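PDB 2INC: toluene, o-xylene monooxygenase oxygenase subunit from Pseudomonas stutzeri, which probably serves, as an all-helical subunit of a six-chain oxygenase assembly, in the hydroxylation of aromatic compounds such as toluene and o-xylene. Local coordinates for residues Glu182-Val185 with Trp186-Pro190; Gly194-Glu197 with Leu198-Ala202; Ser19-Glu22 with Val23-Asn27; Gln73-Tyr76 with Arg77-Asn80. All coordinates share one frame; numbering follows the deposited sequence.

Contact 1 of 4, residues Glu182-Val185 with Trp186-Pro190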
# COMPACT_ATOMS: atom_id res chain seq x y z
N GLU B 182 -20.92 32.89 19.13
CA GLU B 182 -19.50 32.92 19.52
C GLU B 182 -18.83 34.18 19.00
O GLU B 182 -17.91 34.70 19.62
CB GLU B 182 -18.74 31.71 18.98
CG GLU B 182 -19.00 30.45 19.78
CD GLU B 182 -20.36 29.79 19.50
OE1 GLU B 182 -20.82 29.03 20.39
OE2 GLU B 182 -20.92 30.01 18.41
N ARG B 183 -19.23 34.65 17.83
CA ARG B 183 -18.51 35.84 17.29
C ARG B 183 -18.69 37.06 18.24
O ARG B 183 -17.79 37.84 18.47
CB ARG B 183 -19.02 36.18 15.89
CG ARG B 183 -18.25 37.38 15.27
CD ARG B 183 -18.67 37.59 13.86
NE ARG B 183 -18.03 38.76 13.24
CZ ARG B 183 -18.03 38.99 11.93
NH1 ARG B 183 -18.61 38.15 11.10
NH2 ARG B 183 -17.41 40.05 11.44
N ASP B 184 -19.89 37.23 18.75
CA ASP B 184 -20.18 38.34 19.64
C ASP B 184 -19.47 38.15 20.98
O ASP B 184 -19.01 39.10 21.60
CB ASP B 184 -21.66 38.36 19.81
CG ASP B 184 -22.34 38.95 18.61
OD1 ASP B 184 -21.71 39.82 17.93
OD2 ASP B 184 -23.49 38.59 18.36
N VAL B 185 -19.38 36.93 21.44
CA VAL B 185 -18.58 36.68 22.65
C VAL B 185 -17.10 37.04 22.39
O VAL B 185 -16.52 37.83 23.12
CB VAL B 185 -18.70 35.22 23.11
CG1 VAL B 185 -17.90 34.98 24.38
CG2 VAL B 185 -20.13 34.89 23.43
N TRP B 186 -16.49 36.45 21.36
CA TRP B 186 -15.08 36.74 21.01
C TRP B 186 -14.86 38.27 20.85
O TRP B 186 -13.86 38.81 21.32
CB TRP B 186 -14.73 35.99 19.71
CG TRP B 186 -13.46 36.32 19.04
CD1 TRP B 186 -13.32 36.92 17.80
CD2 TRP B 186 -12.12 36.05 19.50
NE1 TRP B 186 -12.01 37.03 17.48
CE2 TRP B 186 -11.24 36.50 18.50
CE3 TRP B 186 -11.60 35.52 20.69
CZ2 TRP B 186 -9.86 36.41 18.61
CZ3 TRP B 186 -10.19 35.43 20.80
CH2 TRP B 186 -9.35 35.88 19.78
N GLU B 187 -15.78 38.95 20.15
CA GLU B 187 -15.60 40.40 19.92
C GLU B 187 -15.91 41.32 21.09
O GLU B 187 -15.30 42.40 21.15
CB GLU B 187 -16.45 40.82 18.72
CG GLU B 187 -15.87 40.28 17.43
CD GLU B 187 -16.71 40.64 16.23
OE1 GLU B 187 -17.67 41.38 16.42
OE2 GLU B 187 -16.46 40.17 15.11
N ASN B 188 -16.80 40.92 22.02
CA ASN B 188 -17.31 41.80 23.08
C ASN B 188 -17.15 41.40 24.54
O ASN B 188 -17.33 42.24 25.42
CB ASN B 188 -18.79 42.16 22.81
CG ASN B 188 -19.01 42.70 21.43
OD1 ASN B 188 -18.61 43.83 21.14
ND2 ASN B 188 -19.59 41.90 20.55
N ASP B 189 -16.81 40.14 24.83
CA ASP B 189 -16.78 39.71 26.21
C ASP B 189 -15.44 40.09 26.80
O ASP B 189 -14.42 39.69 26.24
CB ASP B 189 -16.98 38.16 26.28
CG ASP B 189 -17.13 37.64 27.70
OD1 ASP B 189 -18.01 36.77 27.92
OD2 ASP B 189 -16.36 38.02 28.61
N PRO B 190 -15.43 40.77 27.97
CA PRO B 190 -14.17 41.16 28.58
C PRO B 190 -13.24 39.98 28.71
O PRO B 190 -12.01 40.20 28.63
CB PRO B 190 -14.55 41.62 30.00
CG PRO B 190 -16.06 41.90 29.92
CD PRO B 190 -16.61 41.21 28.76
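Arg183 carries its CG opposite the backbone N (chi1 -178°), while Glu187, one helical turn on, keeps its CG beside the backbone N (chi1 -71°); two extended chains therefore converge on the same flank of helix 182-188. There NE of Arg183 donates to OE2 of Glu187 at 2.8 Å, the bond of a salt bridge. The carboxylate oxygen lies at the edge of the guanidinium, close to its plane; the two flat groups stand 84° apart, and NE meets OE2 from above the carboxylate plane. OE2 also rests 3.3 Å from CG of Arg183. On the next flank Asn188 closes the helix: its ND2 reaches O of Asp184 at 3.0 Å in the carbonyl plane, on a lone pair, and its backbone N comes to the same oxygen at 2.9 Å. Asp189 N then bonds O of Val185 at 2.9 Å, and CG1 of Val185 packs on CB of Asp189 at 3.8 Å. Asp189 pairs with Arg116 and caps helix 190-202. Since another protein's chain bonds both OE2 of Glu187 and NH2 of Arg183, the ion pair is shared with the subunit interface, which would be expected to favour its charged state.

Contact 2 of 4, residues Gly194-Glu197 with Leu198-Ala202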
# COMPACT_ATOMS: atom_id res chain seq x y z
N GLY B 194 -8.30 40.38 26.27
CA GLY B 194 -6.84 40.19 26.40
C GLY B 194 -6.38 39.36 25.24
O GLY B 194 -5.54 39.80 24.48
N PHE B 195 -6.90 38.13 25.09
CA PHE B 195 -6.52 37.30 23.92
C PHE B 195 -6.73 37.91 22.56
O PHE B 195 -5.90 37.75 21.66
CB PHE B 195 -7.21 35.93 23.95
CG PHE B 195 -6.48 34.93 24.87
CD1 PHE B 195 -7.11 34.40 25.99
CD2 PHE B 195 -5.13 34.64 24.64
CE1 PHE B 195 -6.39 33.56 26.89
CE2 PHE B 195 -4.44 33.81 25.48
CZ PHE B 195 -5.09 33.26 26.63
N ARG B 196 -7.85 38.56 22.36
CA ARG B 196 -8.11 39.07 21.03
C ARG B 196 -7.12 40.20 20.70
O ARG B 196 -6.63 40.27 19.57
CB ARG B 196 -9.53 39.58 21.02
CG ARG B 196 -10.10 39.89 19.64
CD ARG B 196 -11.45 40.55 19.85
NE ARG B 196 -11.76 41.17 18.62
CZ ARG B 196 -12.49 42.24 18.41
NH1 ARG B 196 -13.09 42.92 19.38
NH2 ARG B 196 -12.59 42.61 17.15
N GLU B 197 -6.86 41.11 21.63
CA GLU B 197 -5.86 42.16 21.42
C GLU B 197 -4.51 41.54 21.14
O GLU B 197 -3.84 41.93 20.19
CB GLU B 197 -5.76 43.09 22.65
CG GLU B 197 -4.69 44.21 22.48
CD GLU B 197 -4.74 45.27 23.56
OE1 GLU B 197 -5.47 45.14 24.58
OE2 GLU B 197 -4.00 46.26 23.40
N LEU B 198 -4.09 40.60 21.99
CA LEU B 198 -2.83 39.91 21.80
C LEU B 198 -2.69 39.29 20.38
O LEU B 198 -1.75 39.59 19.64
CB LEU B 198 -2.72 38.80 22.83
CG LEU B 198 -1.48 37.90 22.66
CD1 LEU B 198 -0.10 38.64 22.64
CD2 LEU B 198 -1.51 36.81 23.72
N ILE B 199 -3.64 38.44 20.00
CA ILE B 199 -3.54 37.78 18.70
C ILE B 199 -3.75 38.78 17.53
O ILE B 199 -3.05 38.66 16.53
CB ILE B 199 -4.48 36.54 18.60
CG1 ILE B 199 -4.04 35.63 17.43
CG2 ILE B 199 -5.87 36.98 18.26
CD1 ILE B 199 -2.53 35.10 17.45
N GLU B 200 -4.67 39.77 17.61
CA GLU B 200 -4.73 40.71 16.48
C GLU B 200 -3.42 41.46 16.25
O GLU B 200 -3.03 41.65 15.09
CB GLU B 200 -5.85 41.73 16.64
CG GLU B 200 -7.22 41.07 16.48
CD GLU B 200 -8.38 42.06 16.63
OE1 GLU B 200 -8.16 43.28 16.80
OE2 GLU B 200 -9.53 41.58 16.58
N LYS B 201 -2.78 41.92 17.33
CA LYS B 201 -1.48 42.60 17.19
C LYS B 201 -0.37 41.67 16.72
O LYS B 201 0.42 42.05 15.82
CB LYS B 201 -1.06 43.27 18.50
CG LYS B 201 -1.98 44.48 18.81
CD LYS B 201 -1.53 45.19 20.10
CE LYS B 201 -2.31 46.51 20.17
NZ LYS B 201 -2.18 47.28 21.49
N ALA B 202 -0.31 40.48 17.32
CA ALA B 202 0.68 39.46 16.91
C ALA B 202 0.53 39.11 15.42
O ALA B 202 1.51 38.93 14.73
CB ALA B 202 0.61 38.21 17.78
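The guanidinium of Arg196 and the carboxylate of Glu200 stand almost at right angles, 88° apart, and OE2 of Glu200 approaches the guanidinium obliquely. The phenyl ring of Phe195 is likewise met at a slant, by CD2 of Leu198 at 4.3 Å from its CD2. Within the Arg196-Glu200 salt bridge, NE of Arg196 lies 3.1 Å from OE2 of Glu200, but the hydrogen bond is weak, being far from straight. Glu200 is held more firmly by another protein's chain, where an aromatic side chain bonds OE2 and backbone groups bond OE1. Glu197 has CG opposite its backbone N (chi1 179°) and Lys201 has CG beside its own (chi1 -69°), which brings the two chains side by side. NZ of Lys201 reaches OE2 of Glu197 at 2.8 Å on the anti lone pair, while OE1 pairs with Lys291. Putting a leucine in place of Lys201 would probably leave OE2 without its charged mate and the Glu197 carboxylate freer to turn. The helix packs Leu198 and Ile199 on the long helices 121-138, 208-237 and 274-299 and turns charged residues to the neighbouring chain, consistent with the ferritin-like helical bundle of this hydroxylase family.

Contact 3 of 4, residues Ser19-Glu22 with Val23-Asn27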
# COMPACT_ATOMS: atom_id res chain seq x y z
N SER B 19 18.59 10.46 6.67
CA SER B 19 17.25 9.97 6.97
C SER B 19 16.27 10.45 5.89
O SER B 19 16.55 11.39 5.21
CB SER B 19 16.83 10.56 8.29
OG SER B 19 16.72 11.98 8.18
N GLU B 20 15.12 9.81 5.81
CA GLU B 20 14.02 10.26 4.96
C GLU B 20 13.73 11.73 5.27
O GLU B 20 13.58 12.51 4.33
CB GLU B 20 12.78 9.40 5.23
CG GLU B 20 11.44 9.98 4.65
CD GLU B 20 10.21 9.19 5.12
OE1 GLU B 20 10.26 8.60 6.24
OE2 GLU B 20 9.19 9.17 4.40
N TYR B 21 13.74 12.11 6.56
CA TYR B 21 13.50 13.49 6.97
C TYR B 21 14.46 14.44 6.25
O TYR B 21 14.05 15.46 5.69
CB TYR B 21 13.51 13.69 8.49
CG TYR B 21 13.49 15.14 8.93
CD1 TYR B 21 12.33 15.91 8.82
CD2 TYR B 21 14.65 15.75 9.43
CE1 TYR B 21 12.33 17.23 9.23
CE2 TYR B 21 14.66 17.05 9.83
CZ TYR B 21 13.52 17.81 9.70
OH TYR B 21 13.54 19.11 10.11
N GLU B 22 15.77 14.15 6.33
CA GLU B 22 16.73 15.00 5.64
C GLU B 22 16.57 15.00 4.12
O GLU B 22 16.66 16.06 3.48
CB GLU B 22 18.15 14.62 6.04
CG GLU B 22 18.44 15.01 7.48
CD GLU B 22 19.75 14.42 7.97
OE1 GLU B 22 19.92 13.17 7.93
OE2 GLU B 22 20.61 15.24 8.41
N VAL B 23 16.30 13.83 3.55
CA VAL B 23 16.16 13.72 2.11
C VAL B 23 15.05 14.60 1.56
O VAL B 23 15.21 15.20 0.51
CB VAL B 23 15.87 12.26 1.68
CG1 VAL B 23 15.39 12.16 0.21
CG2 VAL B 23 17.13 11.41 1.93
N VAL B 24 13.92 14.67 2.26
CA VAL B 24 12.74 15.38 1.69
C VAL B 24 12.49 16.77 2.24
O VAL B 24 11.55 17.45 1.75
CB VAL B 24 11.45 14.56 1.86
CG1 VAL B 24 11.63 13.12 1.30
CG2 VAL B 24 11.07 14.45 3.36
N SER B 25 13.31 17.22 3.20
CA SER B 25 13.02 18.46 3.97
C SER B 25 14.03 19.57 3.85
O SER B 25 13.72 20.73 4.21
CB SER B 25 12.83 18.18 5.46
OG SER B 25 11.97 17.08 5.62
N THR B 26 15.26 19.24 3.43
CA THR B 26 16.35 20.19 3.59
C THR B 26 16.66 21.01 2.34
O THR B 26 16.63 20.50 1.21
CB THR B 26 17.65 19.49 4.08
OG1 THR B 26 17.96 18.41 3.18
CG2 THR B 26 17.42 18.88 5.44
N ASN B 27 16.96 22.29 2.56
CA ASN B 27 17.57 23.14 1.55
C ASN B 27 16.67 23.27 0.38
O ASN B 27 17.17 23.22 -0.77
CB ASN B 27 18.93 22.58 1.11
CG ASN B 27 19.98 22.74 2.19
OD1 ASN B 27 21.00 23.39 1.99
ND2 ASN B 27 19.71 22.21 3.35
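Tyr21 lays its ring alongside Ser25, one turn further on. From CB the side chain leaves with CG anti to the backbone N (chi1 170°), which lays the ring beside the carbonyl end of the residue. CG is 4.1 Å from OG of Ser25, and CD1 comes closer, 3.4 Å from that same OG. CE1 lies 3.9 Å from CB of Ser25, which sits over the ring face, 25° off the normal, as a CH-pi contact. At the tip, OH bonds the backbone N of Asp70. The hydroxyl of Ser25 is not spent on the ring: OG donates to O of Tyr21 at 2.6 Å, in the carbonyl plane on a lone pair. At the other end of the helix Ser19 and Glu22 form a capping box. Glu22 N bonds OG of Ser19 at 3.0 Å, and Ser19 N returns a bond to OE1 of Glu22 at 3.3 Å, so the side chain of each closes on the other's backbone. The second oxygen of Glu22 is tied to Arg16. Thr26, just past the helix, repeats the trick of Ser25: OG1 donates to O of Glu22 at 2.7 Å, placed there by a chi1 of 54° that sets it between the backbone N and the carbonyl carbon. The carboxylate of Glu20 makes a salt bridge with Arg77.

Contact 4 of 4, residues Gln73-Tyr76 with Arg77-Asn80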
# COMPACT_ATOMS: atom_id res chain seq x y z
N GLN B 73 11.34 15.27 13.65
CA GLN B 73 11.64 14.78 12.30
C GLN B 73 10.41 14.51 11.45
O GLN B 73 10.39 13.61 10.64
CB GLN B 73 12.54 13.54 12.34
CG GLN B 73 13.87 13.86 13.00
CD GLN B 73 14.91 12.76 12.94
OE1 GLN B 73 15.70 12.62 13.89
NE2 GLN B 73 14.94 11.98 11.86
N LEU B 74 9.38 15.32 11.62
CA LEU B 74 8.13 15.02 10.95
C LEU B 74 8.29 15.24 9.46
O LEU B 74 8.94 16.20 9.03
CB LEU B 74 7.03 15.98 11.42
CG LEU B 74 6.35 15.65 12.73
CD1 LEU B 74 5.29 16.80 12.95
CD2 LEU B 74 5.66 14.31 12.55
N VAL B 75 7.68 14.36 8.70
CA VAL B 75 7.48 14.57 7.29
C VAL B 75 6.01 14.33 7.09
O VAL B 75 5.33 13.83 7.97
CB VAL B 75 8.31 13.63 6.38
CG1 VAL B 75 9.83 13.85 6.64
CG2 VAL B 75 7.91 12.15 6.53
N TYR B 76 5.54 14.67 5.91
CA TYR B 76 4.12 14.54 5.62
C TYR B 76 3.62 13.13 5.90
O TYR B 76 2.57 12.94 6.51
CB TYR B 76 3.93 14.86 4.18
CG TYR B 76 2.49 14.77 3.70
CD1 TYR B 76 1.98 13.55 3.20
CD2 TYR B 76 1.69 15.90 3.73
CE1 TYR B 76 0.63 13.46 2.77
CE2 TYR B 76 0.38 15.86 3.24
CZ TYR B 76 -0.13 14.65 2.76
OH TYR B 76 -1.45 14.70 2.29
N ARG B 77 4.40 12.12 5.49
CA ARG B 77 3.95 10.74 5.62
C ARG B 77 3.78 10.38 7.09
O ARG B 77 2.81 9.71 7.47
CB ARG B 77 4.93 9.81 4.93
CG ARG B 77 4.50 8.37 4.92
CD ARG B 77 5.66 7.53 4.31
NE ARG B 77 6.83 7.51 5.20
CZ ARG B 77 6.95 6.74 6.28
NH1 ARG B 77 5.98 5.89 6.64
NH2 ARG B 77 8.07 6.79 7.01
N THR B 78 4.73 10.82 7.93
CA THR B 78 4.72 10.41 9.34
C THR B 78 3.74 11.32 10.14
O THR B 78 3.11 10.86 11.09
CB THR B 78 6.11 10.35 9.93
OG1 THR B 78 6.77 11.59 9.72
CG2 THR B 78 6.95 9.25 9.24
N TYR B 79 3.52 12.54 9.69
CA TYR B 79 2.49 13.42 10.26
C TYR B 79 1.14 12.76 10.11
O TYR B 79 0.37 12.68 11.07
CB TYR B 79 2.45 14.79 9.54
CG TYR B 79 1.33 15.69 10.09
CD1 TYR B 79 0.05 15.69 9.50
CD2 TYR B 79 1.54 16.50 11.21
CE1 TYR B 79 -0.99 16.52 10.00
CE2 TYR B 79 0.52 17.29 11.73
CZ TYR B 79 -0.73 17.29 11.14
OH TYR B 79 -1.74 18.10 11.70
N ASN B 80 0.80 12.30 8.90
CA ASN B 80 -0.54 11.72 8.71
C ASN B 80 -0.69 10.38 9.45
O ASN B 80 -1.77 10.08 10.01
CB ASN B 80 -0.89 11.54 7.26
CG ASN B 80 -1.16 12.85 6.53
OD1 ASN B 80 -0.70 13.02 5.41
ND2 ASN B 80 -1.93 13.74 7.13
O HOH W 1 9.28 11.34 10.09
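Tyr76 and Asn80 stand with ring and amide planes 88° apart, the amide end-on to one face of the ring. OD1 of Asn80 lies over that face, offset toward the rim, and its nearest ring atom is CE1 of Tyr76 at 3.0 Å, a tight approach. Tyr79 is met differently: CD1 of Leu74 comes to the edge of its ring, 4.1 Å from CD2 of Tyr79. Between them the helix begins. Val75 sits at the N-cap, and its backbone N donates to OG1 of Thr78, three residues on, at 3.1 Å along a nearly straight line, while the valine side chain can cap nothing. A chi1 of 54° swings OG1 of Thr78 back toward that N-H. Tyr79 N then bonds O of Val75 at 2.8 Å, opening helix 76-99. Without the ring and hydroxyl, as with a methionine at Tyr76, the Asn80 amide would probably be freer to turn and the partners of OH in another protein's chain would be left without their mate. Tyr79 OH bonds Asp154 of helix 142-172 and an aromatic side chain of another protein's chain. A water joins this first turn to the preceding loop, donating to O of Gln73 at 2.6 Å and also hydrogen-bonding OG1 of Thr78.

The four contacts form two pairs on opposite sides of the chain's centre. Contacts 1 and 2 occupy successive helices, 182-188 and 190-202, and touch through Trp186 against Arg196 and Ile199; contacts 3 and 4 touch where Val24 packs on Val75 and Tyr21 on the backbone at 73-74. Contact 1 is partly buried, its centre about 22 Å from that of the chain; contact 2, about 14 Å out, is mostly buried, but so is contact 3 at about 23 Å. Contacts 1 and 2 use ion pairs one turn apart. Within contacts 3 and 4 hydroxyls, an amide and rings work at helix ends, while an ion pair, Glu20 with Arg77, ties the two together. Another protein's chain reaches all four.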